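Local atomic coordinates of type I modular polyketide synthase (Streptomyces albus subsp. albus, PDB entry 6IYT), a protein that probably loads an ethylmalonyl-type extender unit from coenzyme A onto the salinomycin polyketide synthase, acting as the acyltransferase domain of one of its modules. Residues G250-V255 and T288-V293; D272-S277 and H320-D325; A74-Y79 and K457-P462; A92-T97 and E107-A112; P144-R149 and V193-V198. All blocks are in the same frame, centred on the assembly; numbering follows the deposited sequence.

In the fold
Along the chain contact 4 closes first, then contact 5, and contacts 1 and 2 follow with their segments alternating. Contact 3 brings residues 457-462, near the C-terminus, back to helix 74-84 and so encloses all the others. Contacts 3 and 4 sit at one end of the molecule, their centres about 16 Å apart. Contact 4 joins strands 90-96 and 111-114 of a three-stranded antiparallel sheet. Contacts 1 and 2 share a mixed sheet of the acyltransferase domain, where strands 276-283 and 286-291 are neighbours; their centres are about 10 Å apart. Contact 5 packs helices 144-158 and 181-200 of the same domain. Helix 74-84 and the C-terminal tail thus meet about 53 Å from contact 1 between centres.

Contact 1 (G250-V255 and T288-V293); sequences GAVASV and TVAGQV
Val252 lays CG1 against the CB of Thr288, 3.7 Å away, and turns CG2 to the CB of Ala290 at 4.0 Å. Its CG1 lies anti to the backbone N (chi1 175°), which spreads the two methyls over Thr288 and Ala290, which share its face of the sheet. The opposite face carries Ala251, Ala253 and Val289. Val289 and Val255 meet there through their CG2 methyls, 4.1 Å apart. Leu296 of helix 293-305 and Val262 of helix 259-266 cover this side.

The backbones are held by two hydrogen-bonded pairs. Ala253 N reaches Val289 O and Val289 N reaches Ala253 O. Ala251 and Gly291 are paired in the same way; the Ala251 N to Gly291 O bond is 3.0 Å. Between the pairs, Val252 CA sits 3.2 Å from Val289 O in a CA-H...O contact. Beyond the last pair, Val293 CG2 touches Gly250 N at 3.7 Å. Gln292 turns away and caps the following helix through Ala295 N.

This is a regular antiparallel pairing of strands 251-255 and 286-291 in a mixed sheet, as in the small, ferredoxin-like subdomain of malonyl-type acyltransferases.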
# COMPACT_ATOMS: atom_id res chain seq x y z
N GLY A 250 -3.97 -26.01 1.35
CA GLY A 250 -3.64 -25.22 0.18
C GLY A 250 -2.94 -23.94 0.54
O GLY A 250 -2.86 -23.59 1.70
N ALA A 251 -2.41 -23.26 -0.48
CA ALA A 251 -1.86 -21.96 -0.33
C ALA A 251 -1.91 -21.25 -1.69
O ALA A 251 -2.52 -21.75 -2.65
CB ALA A 251 -0.45 -22.05 0.21
N VAL A 252 -1.34 -20.05 -1.75
CA VAL A 252 -1.22 -19.31 -3.00
C VAL A 252 0.24 -18.90 -3.23
O VAL A 252 0.91 -18.54 -2.32
CB VAL A 252 -2.01 -18.01 -2.96
CG1 VAL A 252 -1.81 -17.17 -4.19
CG2 VAL A 252 -3.48 -18.30 -2.74
N ALA A 253 0.64 -18.98 -4.48
CA ALA A 253 1.98 -18.61 -4.90
C ALA A 253 1.93 -17.51 -5.94
O ALA A 253 1.05 -17.48 -6.80
CB ALA A 253 2.72 -19.82 -5.47
N SER A 254 2.88 -16.61 -5.88
CA SER A 254 3.11 -15.69 -6.96
C SER A 254 4.02 -16.35 -8.02
O SER A 254 4.99 -17.01 -7.67
CB SER A 254 3.78 -14.44 -6.43
OG SER A 254 4.93 -14.84 -5.73
N VAL A 255 3.77 -16.02 -9.28
CA VAL A 255 4.58 -16.55 -10.39
C VAL A 255 4.77 -15.48 -11.41
O VAL A 255 3.81 -14.91 -11.88
CB VAL A 255 3.85 -17.71 -11.09
CG1 VAL A 255 4.64 -18.18 -12.31
CG2 VAL A 255 3.61 -18.86 -10.11
N THR A 288 -0.94 -15.19 -9.79
CA THR A 288 -0.89 -16.02 -8.62
C THR A 288 -1.62 -17.34 -8.90
O THR A 288 -2.49 -17.37 -9.65
CB THR A 288 -1.56 -15.36 -7.40
OG1 THR A 288 -2.89 -15.04 -7.75
CG2 THR A 288 -0.86 -14.08 -7.03
N VAL A 289 -1.20 -18.36 -8.21
CA VAL A 289 -1.72 -19.72 -8.39
C VAL A 289 -2.11 -20.30 -7.03
O VAL A 289 -1.34 -20.19 -6.08
CB VAL A 289 -0.66 -20.62 -9.01
CG1 VAL A 289 -1.18 -22.06 -9.10
CG2 VAL A 289 -0.25 -20.11 -10.38
N ALA A 290 -3.35 -20.78 -6.91
CA ALA A 290 -3.85 -21.37 -5.67
C ALA A 290 -3.96 -22.87 -5.81
O ALA A 290 -4.34 -23.38 -6.85
CB ALA A 290 -5.22 -20.79 -5.34
N GLY A 291 -3.77 -23.58 -4.71
CA GLY A 291 -4.16 -24.97 -4.66
C GLY A 291 -3.42 -25.75 -3.60
O GLY A 291 -2.74 -25.18 -2.73
N GLN A 292 -3.42 -27.06 -3.77
CA GLN A 292 -2.86 -27.97 -2.78
C GLN A 292 -1.38 -27.66 -2.56
O GLN A 292 -0.67 -27.36 -3.50
CB GLN A 292 -3.03 -29.40 -3.31
CG GLN A 292 -2.42 -30.46 -2.45
CD GLN A 292 -2.00 -31.66 -3.26
OE1 GLN A 292 -0.87 -31.71 -3.73
NE2 GLN A 292 -2.98 -32.44 -3.69
N VAL A 293 -0.93 -27.74 -1.31
CA VAL A 293 0.42 -27.27 -0.96
C VAL A 293 1.51 -28.07 -1.68
O VAL A 293 2.44 -27.50 -2.24
CB VAL A 293 0.66 -27.34 0.56
CG1 VAL A 293 2.11 -26.97 0.90
CG2 VAL A 293 -0.32 -26.43 1.27

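Contact 2 (D272-S277 and H320-D325); sequences DAEVLS and HCAQVD
Glu274 reaches across from the end of a loop that leads into strand 276-283 of the mixed sheet. Its target is the turn that follows His320, where a short 3-10 segment starts at Ala322. The side chain runs extended beyond CG, with CG anti to the backbone N (chi1 -177°). This carries the carboxylate to the start of the 3-10 segment. Glu274 OE1 accepts the N-H of Ala322 N at 2.9 Å in a fairly straight bond of 168°. The donor comes on the syn side, tilted out of the carboxylate plane. Glu274 OE1 also lies 3.2 Å from Cys321 CB, and the Ala322 methyl packs beside it.

Cys321 is the second main partner. Its CB is also met by Ser277 OG, so two side-chain oxygens, one from the loop and one from the strand, converge on one carbon. Cys321 SG accepts a weak bond from Gln323 N.

The neighbouring His320 bonds through NE2 to Ser213 OG of the GxSxG elbow, consistent with the Ser-His pair of acyltransferases. Its ring leads away from Glu274. A water ties the two sides here: it donates to His320 O at 2.6 Å and accepts from Ser277 OG at 2.9 Å.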
# COMPACT_ATOMS: atom_id res chain seq x y z
N ASP A 272 -7.71 -35.04 -12.94
CA ASP A 272 -8.79 -35.72 -12.26
C ASP A 272 -9.74 -34.74 -11.54
O ASP A 272 -10.93 -35.00 -11.40
CB ASP A 272 -8.21 -36.70 -11.24
CG ASP A 272 -9.24 -37.67 -10.71
OD1 ASP A 272 -10.27 -37.88 -11.41
OD2 ASP A 272 -9.04 -38.21 -9.61
N ALA A 273 -9.16 -33.72 -10.94
CA ALA A 273 -9.93 -32.72 -10.21
C ALA A 273 -9.09 -31.47 -10.20
O ALA A 273 -7.93 -31.50 -10.63
CB ALA A 273 -10.20 -33.19 -8.79
N GLU A 274 -9.69 -30.33 -9.88
CA GLU A 274 -8.91 -29.09 -9.78
C GLU A 274 -7.93 -29.20 -8.62
O GLU A 274 -8.34 -29.33 -7.46
CB GLU A 274 -9.82 -27.90 -9.57
CG GLU A 274 -9.08 -26.56 -9.54
CD GLU A 274 -10.00 -25.40 -9.22
OE1 GLU A 274 -9.91 -24.86 -8.10
OE2 GLU A 274 -10.75 -25.00 -10.13
N VAL A 275 -6.63 -29.12 -8.91
CA VAL A 275 -5.61 -29.21 -7.86
C VAL A 275 -4.91 -27.84 -7.74
O VAL A 275 -4.66 -27.35 -6.63
CB VAL A 275 -4.61 -30.33 -8.14
CG1 VAL A 275 -3.42 -30.26 -7.19
CG2 VAL A 275 -5.31 -31.69 -8.04
N LEU A 276 -4.63 -27.24 -8.89
CA LEU A 276 -4.06 -25.92 -8.98
C LEU A 276 -4.88 -25.09 -9.97
O LEU A 276 -5.39 -25.61 -10.99
CB LEU A 276 -2.61 -25.98 -9.49
CG LEU A 276 -1.59 -26.74 -8.65
CD1 LEU A 276 -0.24 -26.60 -9.30
CD2 LEU A 276 -1.55 -26.19 -7.22
N SER A 277 -4.94 -23.80 -9.73
CA SER A 277 -5.67 -22.91 -10.62
C SER A 277 -5.21 -21.50 -10.49
O SER A 277 -4.64 -21.12 -9.49
CB SER A 277 -7.19 -22.99 -10.36
OG SER A 277 -7.49 -22.66 -9.06
N HIS A 320 -9.66 -18.34 -3.68
CA HIS A 320 -9.68 -18.00 -5.09
C HIS A 320 -9.59 -19.25 -5.97
O HIS A 320 -9.05 -19.20 -7.07
CB HIS A 320 -8.53 -17.02 -5.43
CG HIS A 320 -8.58 -15.76 -4.63
ND1 HIS A 320 -9.63 -14.88 -4.71
CD2 HIS A 320 -7.82 -15.33 -3.59
CE1 HIS A 320 -9.47 -13.91 -3.83
NE2 HIS A 320 -8.42 -14.20 -3.09
N CYS A 321 -10.10 -20.34 -5.47
CA CYS A 321 -10.28 -21.56 -6.24
C CYS A 321 -11.41 -22.39 -5.62
O CYS A 321 -12.07 -21.93 -4.68
CB CYS A 321 -8.97 -22.36 -6.27
SG CYS A 321 -8.55 -23.09 -4.70
N ALA A 322 -11.67 -23.57 -6.19
CA ALA A 322 -12.81 -24.40 -5.77
C ALA A 322 -12.75 -24.87 -4.32
O ALA A 322 -13.75 -25.33 -3.78
CB ALA A 322 -12.95 -25.60 -6.70
N GLN A 323 -11.59 -24.77 -3.69
CA GLN A 323 -11.50 -25.11 -2.24
C GLN A 323 -12.44 -24.29 -1.39
O GLN A 323 -12.83 -24.73 -0.32
CB GLN A 323 -10.08 -24.95 -1.70
CG GLN A 323 -9.12 -26.02 -2.20
CD GLN A 323 -7.85 -26.15 -1.36
OE1 GLN A 323 -7.85 -25.87 -0.13
NE2 GLN A 323 -6.77 -26.58 -1.99
N VAL A 324 -12.81 -23.11 -1.87
CA VAL A 324 -13.71 -22.29 -1.08
C VAL A 324 -15.18 -22.63 -1.33
O VAL A 324 -16.02 -22.26 -0.54
CB VAL A 324 -13.47 -20.78 -1.24
CG1 VAL A 324 -12.00 -20.43 -1.03
CG2 VAL A 324 -13.92 -20.30 -2.57
N ASP A 325 -15.48 -23.43 -2.35
CA ASP A 325 -16.89 -23.78 -2.59
C ASP A 325 -17.60 -24.45 -1.41
O ASP A 325 -18.76 -24.13 -1.12
CB ASP A 325 -17.07 -24.59 -3.86
CG ASP A 325 -17.00 -23.73 -5.11
OD1 ASP A 325 -17.52 -22.58 -5.09
OD2 ASP A 325 -16.41 -24.17 -6.10
O HOH W 1 -6.86 -27.28 -4.90
O HOH W 2 -8.95 -20.19 -9.44

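Contact 3 (A74-Y79 and K457-P462); sequences ATDLGY and KAVDLP
Asp76 and Lys457 slant across each other where the C-terminal tail folds back on helix 74-84, a helix of the CurL-like region. The tail has no regular structure and lies against one side of this helix. Asp76 has CG beside its backbone N (chi1 -67°), and its carboxylate meets the start of the tail segment. Asp76 OD1 accepts the N-H of Lys457 N at 3.0 Å. The donor approaches from above the carboxylate plane, 52° out of it. The aliphatic CG of Lys457 rests near the same oxygen, while its ammonium end stays well away.

Val459 stands at about a right angle to both Asp76 and Leu77. Its CG1 touches Asp76 CB at 3.5 Å, and its CG2 leans on Leu77 CD2 at 3.8 Å. On the other flank, Tyr79 brings the CD2 and CE2 side of its ring to the tail. The backbone N of Ala458 lies at the ring edge, near its plane. Ser80, next to Tyr79 and one turn after Asp76, gives the tail a further hold by bonding Val459 N through OG.

Leu77 starts out away from the tail, but its end bends back and meets Leu461 obliquely. Their CD2 methyls are only 3.4 Å apart, tighter than usual van der Waals contact.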
# COMPACT_ATOMS: atom_id res chain seq x y z
N ALA A 74 17.87 23.67 10.89
CA ALA A 74 17.50 22.70 9.89
C ALA A 74 16.00 22.71 9.66
O ALA A 74 15.53 22.75 8.51
CB ALA A 74 17.96 21.31 10.30
N THR A 75 15.22 22.67 10.73
CA THR A 75 13.82 22.54 10.56
C THR A 75 13.17 23.85 10.09
O THR A 75 12.26 23.84 9.24
CB THR A 75 13.14 21.91 11.80
OG1 THR A 75 12.52 22.91 12.58
CG2 THR A 75 14.18 21.13 12.65
N ASP A 76 13.74 25.00 10.50
CA ASP A 76 13.26 26.29 9.96
C ASP A 76 13.46 26.36 8.43
O ASP A 76 12.63 26.91 7.70
CB ASP A 76 14.01 27.47 10.61
CG ASP A 76 13.70 27.64 12.12
OD1 ASP A 76 12.63 27.16 12.58
OD2 ASP A 76 14.43 28.43 12.77
N LEU A 77 14.63 25.95 7.97
CA LEU A 77 14.92 25.96 6.50
C LEU A 77 13.98 25.03 5.74
O LEU A 77 13.42 25.40 4.71
CB LEU A 77 16.36 25.60 6.22
CG LEU A 77 17.37 26.67 6.64
CD1 LEU A 77 18.77 26.08 6.75
CD2 LEU A 77 17.33 27.79 5.62
N GLY A 78 13.74 23.86 6.29
CA GLY A 78 12.82 22.91 5.65
C GLY A 78 11.41 23.49 5.57
O GLY A 78 10.76 23.44 4.53
N TYR A 79 10.94 24.05 6.68
CA TYR A 79 9.65 24.69 6.71
C TYR A 79 9.57 25.81 5.68
O TYR A 79 8.61 25.91 4.93
CB TYR A 79 9.35 25.24 8.10
CG TYR A 79 8.06 26.03 8.11
CD1 TYR A 79 6.81 25.38 8.02
CD2 TYR A 79 8.08 27.40 8.10
CE1 TYR A 79 5.64 26.10 7.93
CE2 TYR A 79 6.91 28.13 8.05
CZ TYR A 79 5.70 27.49 7.93
OH TYR A 79 4.55 28.24 7.83
N LYS A 457 9.81 28.17 12.14
CA LYS A 457 9.41 29.49 11.65
C LYS A 457 10.08 29.77 10.33
O LYS A 457 11.17 29.24 10.05
CB LYS A 457 9.80 30.58 12.65
CG LYS A 457 11.22 30.42 13.19
CD LYS A 457 11.62 31.61 14.06
CE LYS A 457 12.30 32.69 13.24
NZ LYS A 457 11.88 34.07 13.64
N ALA A 458 9.50 30.67 9.56
CA ALA A 458 10.09 31.09 8.27
C ALA A 458 11.41 31.85 8.48
O ALA A 458 11.53 32.67 9.40
CB ALA A 458 9.10 31.94 7.48
N VAL A 459 12.39 31.52 7.66
CA VAL A 459 13.71 32.14 7.74
C VAL A 459 14.15 32.55 6.34
O VAL A 459 13.66 32.02 5.35
CB VAL A 459 14.75 31.20 8.37
CG1 VAL A 459 14.38 30.89 9.81
CG2 VAL A 459 14.88 29.92 7.55
N ASP A 460 15.08 33.49 6.27
CA ASP A 460 15.56 33.98 4.99
C ASP A 460 16.21 32.87 4.17
O ASP A 460 16.95 32.04 4.69
CB ASP A 460 16.54 35.13 5.21
CG ASP A 460 17.01 35.75 3.91
OD1 ASP A 460 17.48 35.01 3.02
OD2 ASP A 460 16.91 36.99 3.77
N LEU A 461 15.91 32.88 2.88
CA LEU A 461 16.44 31.90 1.94
C LEU A 461 16.97 32.65 0.74
O LEU A 461 16.50 33.75 0.43
CB LEU A 461 15.34 30.94 1.48
CG LEU A 461 14.73 29.98 2.49
CD1 LEU A 461 13.46 29.35 1.92
CD2 LEU A 461 15.73 28.90 2.88
N PRO A 462 17.96 32.07 0.04
CA PRO A 462 18.40 32.83 -1.12
C PRO A 462 17.26 33.16 -2.06
O PRO A 462 16.31 32.40 -2.17
CB PRO A 462 19.43 31.91 -1.80
CG PRO A 462 19.37 30.61 -1.09
CD PRO A 462 18.30 30.65 -0.05

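Contact 4 (A92-T97 and E107-A112); sequences AVVLGT and EAPDVA
Asp110 places its CG beside its own backbone N (chi1 -58°), and chi2 of 79° turns the carboxylate toward the backbone of Leu95. Asp110 OD1 then takes the N-H of Leu95 N at 2.8 Å. The donor stands above the carboxylate plane, 52° out of it. Leu95 CB and CG lie close to the carboxylate, the two side chains slanting across each other.

A water donates to the other carboxylate oxygen, OD2, and to Leu95 O. OD2 is in a salt bridge with Arg429 of helix 428-439 as well.

Next along the chain the strands pair in the usual way. Val93 N bonds to Val111 O at 2.8 Å, and the return bond from Val111 N to Val93 O is longer, 3.3 Å. Asp110 and Val111 both face Val93, which makes a classic beta bulge at the start of strand 111-114. Ala92 and Ala112 form the neighbouring non-hydrogen-bonded pair, their CB atoms 4.2 Å apart.

Pro109 packs its ring over the Ala92 side of the strand. Its CB lies 3.9 Å from Ala92 CB and 4.0 Å from Val94 CG2. Arg59 and Leu55 of helix 52-67 border this side, against Pro109 and Ala92 respectively. On the Val93 and Leu95 side, helix 428-439 covers the sheet.

The strand pairing is thus extended by a side chain. From within the bulge, the carboxylate of Asp110 serves the Leu95 N-H in place of a backbone carbonyl. The nearby Arg429 and the water would probably stabilise its negative charge.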
# COMPACT_ATOMS: atom_id res chain seq x y z
N ALA A 92 13.75 17.96 -6.30
CA ALA A 92 14.54 17.09 -5.46
C ALA A 92 14.15 17.24 -4.01
O ALA A 92 13.71 18.33 -3.59
CB ALA A 92 16.02 17.37 -5.63
N VAL A 93 14.43 16.21 -3.23
CA VAL A 93 14.26 16.26 -1.80
C VAL A 93 15.51 15.70 -1.12
O VAL A 93 15.99 14.62 -1.46
CB VAL A 93 13.05 15.48 -1.37
CG1 VAL A 93 12.89 15.53 0.14
CG2 VAL A 93 11.80 15.98 -2.11
N VAL A 94 16.01 16.46 -0.16
CA VAL A 94 17.06 16.02 0.72
C VAL A 94 16.49 15.72 2.10
O VAL A 94 15.70 16.50 2.62
CB VAL A 94 18.14 17.15 0.86
CG1 VAL A 94 19.32 16.65 1.63
CG2 VAL A 94 18.58 17.61 -0.52
N LEU A 95 17.02 14.67 2.75
CA LEU A 95 16.60 14.27 4.10
C LEU A 95 17.77 14.28 5.05
O LEU A 95 18.89 13.92 4.68
CB LEU A 95 15.97 12.89 4.08
CG LEU A 95 14.80 12.68 3.11
CD1 LEU A 95 14.37 11.24 3.17
CD2 LEU A 95 13.65 13.59 3.43
N GLY A 96 17.52 14.75 6.28
CA GLY A 96 18.54 14.71 7.32
C GLY A 96 18.07 15.42 8.56
O GLY A 96 16.97 15.93 8.62
N THR A 97 18.93 15.49 9.57
CA THR A 97 18.55 16.10 10.82
C THR A 97 19.30 17.41 11.08
O THR A 97 18.69 18.44 11.42
CB THR A 97 18.77 15.16 11.98
OG1 THR A 97 18.00 13.98 11.78
CG2 THR A 97 18.33 15.81 13.29
N GLU A 107 24.37 17.88 -2.36
CA GLU A 107 25.28 17.40 -3.38
C GLU A 107 24.77 16.12 -4.01
O GLU A 107 25.13 15.81 -5.14
CB GLU A 107 26.68 17.19 -2.80
CG GLU A 107 27.45 18.48 -2.54
CD GLU A 107 28.42 18.36 -1.36
OE1 GLU A 107 28.43 17.29 -0.70
OE2 GLU A 107 29.12 19.36 -1.06
N ALA A 108 23.88 15.41 -3.33
CA ALA A 108 23.35 14.14 -3.84
C ALA A 108 22.00 13.81 -3.25
O ALA A 108 21.91 13.02 -2.31
CB ALA A 108 24.32 13.02 -3.53
N PRO A 109 20.96 14.49 -3.72
CA PRO A 109 19.71 14.41 -2.99
C PRO A 109 19.18 12.98 -2.90
O PRO A 109 19.34 12.18 -3.84
CB PRO A 109 18.77 15.27 -3.81
CG PRO A 109 19.68 16.31 -4.39
CD PRO A 109 20.94 15.56 -4.73
N ASP A 110 18.42 12.72 -1.88
CA ASP A 110 17.83 11.38 -1.68
C ASP A 110 16.87 10.96 -2.80
O ASP A 110 16.88 9.81 -3.25
CB ASP A 110 17.15 11.33 -0.32
CG ASP A 110 18.12 11.66 0.85
OD1 ASP A 110 18.40 12.87 1.09
OD2 ASP A 110 18.57 10.71 1.56
N VAL A 111 16.06 11.89 -3.28
CA VAL A 111 15.06 11.62 -4.30
C VAL A 111 15.05 12.79 -5.25
O VAL A 111 15.10 13.96 -4.81
CB VAL A 111 13.63 11.47 -3.67
CG1 VAL A 111 12.63 11.11 -4.72
CG2 VAL A 111 13.63 10.41 -2.60
N ALA A 112 15.02 12.50 -6.54
CA ALA A 112 14.91 13.53 -7.56
C ALA A 112 14.05 13.05 -8.67
O ALA A 112 14.00 11.84 -8.97
CB ALA A 112 16.28 13.93 -8.08
O HOH W 3 19.87 11.44 3.61

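Contact 5 (P144-R149 and V193-V198); sequences PVFAAR and VSLAAV
Phe146 pushes the CD1-CE1 side of its ring into a hollow between Ser194, Leu195 and Val198. CG lies anti to the backbone N (chi1 -179°), which swings the ring across to the other helix. Phe146 CE1 makes the nearest contacts of the ring, 3.5 Å from Ser194 CB and 3.6 Å from Leu195 CD2. The backbone N of Leu195 meets the ring at its edge, in plane. Val198 closes the near end of the hollow, its CG2 3.9 Å from Phe146 CB. Leu139 and Leu140 of helix 137-142 also touch the ring.

Two small residues make the next dent. Arg149 lays its CB and CG over Ala197 CB, with CG 3.9 Å from that methyl and 3.7 Å from Ser194 CA. Ser194 OG lies near Arg149 C and is bonded to Thr190 O in its own helix.

The two pieces are from helices 144-158 and 181-200 of the acyltransferase domain. The axes of segments 144-149 and 193-198 run at 146°, roughly antiparallel, and approach to 8.3 Å. The backbones come nearest at Arg149 and Ser194.

Val145 is a smaller bump, its CG1 3.5 Å from Ala197 O. At the opposite end the Arg149 chain bends at chi2 and crosses Val193 CG1 at a slant. A water lies at the edge of the guanidinium, in its plane. It accepts from Arg149 NE and donates to Val193 O, while NH2 pairs with Glu152.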
# COMPACT_ATOMS: atom_id res chain seq x y z
N PRO A 144 1.91 10.40 15.30
CA PRO A 144 0.65 10.46 16.02
C PRO A 144 -0.57 10.29 15.11
O PRO A 144 -1.54 9.70 15.52
CB PRO A 144 0.68 11.83 16.66
CG PRO A 144 2.13 12.11 16.91
CD PRO A 144 2.89 11.39 15.81
N VAL A 145 -0.46 10.73 13.84
CA VAL A 145 -1.55 10.56 12.86
C VAL A 145 -1.79 9.05 12.61
O VAL A 145 -2.94 8.55 12.69
CB VAL A 145 -1.20 11.23 11.51
CG1 VAL A 145 -2.09 10.67 10.42
CG2 VAL A 145 -1.35 12.74 11.60
N PHE A 146 -0.70 8.31 12.40
CA PHE A 146 -0.80 6.87 12.19
C PHE A 146 -1.33 6.17 13.45
O PHE A 146 -2.23 5.35 13.37
CB PHE A 146 0.55 6.29 11.78
CG PHE A 146 0.53 4.80 11.51
CD1 PHE A 146 -0.09 4.29 10.39
CD2 PHE A 146 1.10 3.92 12.40
CE1 PHE A 146 -0.08 2.94 10.13
CE2 PHE A 146 1.14 2.58 12.14
CZ PHE A 146 0.58 2.09 10.98
N ALA A 147 -0.78 6.52 14.59
CA ALA A 147 -1.17 5.84 15.83
C ALA A 147 -2.65 6.08 16.16
O ALA A 147 -3.34 5.20 16.68
CB ALA A 147 -0.27 6.32 16.97
N ALA A 148 -3.13 7.31 15.95
CA ALA A 148 -4.53 7.64 16.21
C ALA A 148 -5.48 6.82 15.36
O ALA A 148 -6.52 6.36 15.84
CB ALA A 148 -4.78 9.12 15.99
N ARG A 149 -5.18 6.74 14.06
CA ARG A 149 -6.02 6.01 13.17
C ARG A 149 -5.93 4.54 13.47
O ARG A 149 -6.94 3.84 13.46
CB ARG A 149 -5.65 6.29 11.73
CG ARG A 149 -6.56 5.58 10.74
CD ARG A 149 -8.00 6.05 10.86
NE ARG A 149 -8.77 5.67 9.68
CZ ARG A 149 -10.08 5.51 9.64
NH1 ARG A 149 -10.66 5.25 8.48
NH2 ARG A 149 -10.82 5.70 10.72
N VAL A 193 -5.48 0.39 6.38
CA VAL A 193 -6.39 1.47 6.58
C VAL A 193 -5.68 2.65 7.23
O VAL A 193 -5.93 3.81 6.89
CB VAL A 193 -7.60 1.03 7.44
CG1 VAL A 193 -8.46 2.24 7.79
CG2 VAL A 193 -8.44 -0.03 6.71
N SER A 194 -4.81 2.37 8.21
CA SER A 194 -4.17 3.45 8.95
C SER A 194 -3.10 4.16 8.13
O SER A 194 -2.86 5.36 8.31
CB SER A 194 -3.54 2.93 10.24
OG SER A 194 -4.51 2.29 11.04
N LEU A 195 -2.47 3.43 7.22
CA LEU A 195 -1.49 4.04 6.32
C LEU A 195 -2.14 5.02 5.36
O LEU A 195 -1.57 6.05 5.04
CB LEU A 195 -0.69 2.99 5.56
CG LEU A 195 0.32 2.15 6.32
CD1 LEU A 195 0.89 1.10 5.39
CD2 LEU A 195 1.44 2.98 6.90
N ALA A 196 -3.41 4.81 5.04
CA ALA A 196 -4.11 5.77 4.16
C ALA A 196 -4.25 7.16 4.87
O ALA A 196 -4.14 8.22 4.23
CB ALA A 196 -5.44 5.24 3.76
N ALA A 197 -4.33 7.15 6.20
CA ALA A 197 -4.41 8.38 6.95
C ALA A 197 -3.11 9.18 6.95
O ALA A 197 -3.14 10.39 7.10
CB ALA A 197 -4.86 8.12 8.38
N VAL A 198 -1.97 8.51 6.80
CA VAL A 198 -0.69 9.19 6.70
C VAL A 198 -0.66 10.02 5.41
O VAL A 198 -0.29 11.17 5.42
CB VAL A 198 0.48 8.18 6.72
CG1 VAL A 198 1.80 8.85 6.38
CG2 VAL A 198 0.55 7.49 8.08
O HOH W 4 -7.94 5.60 6.87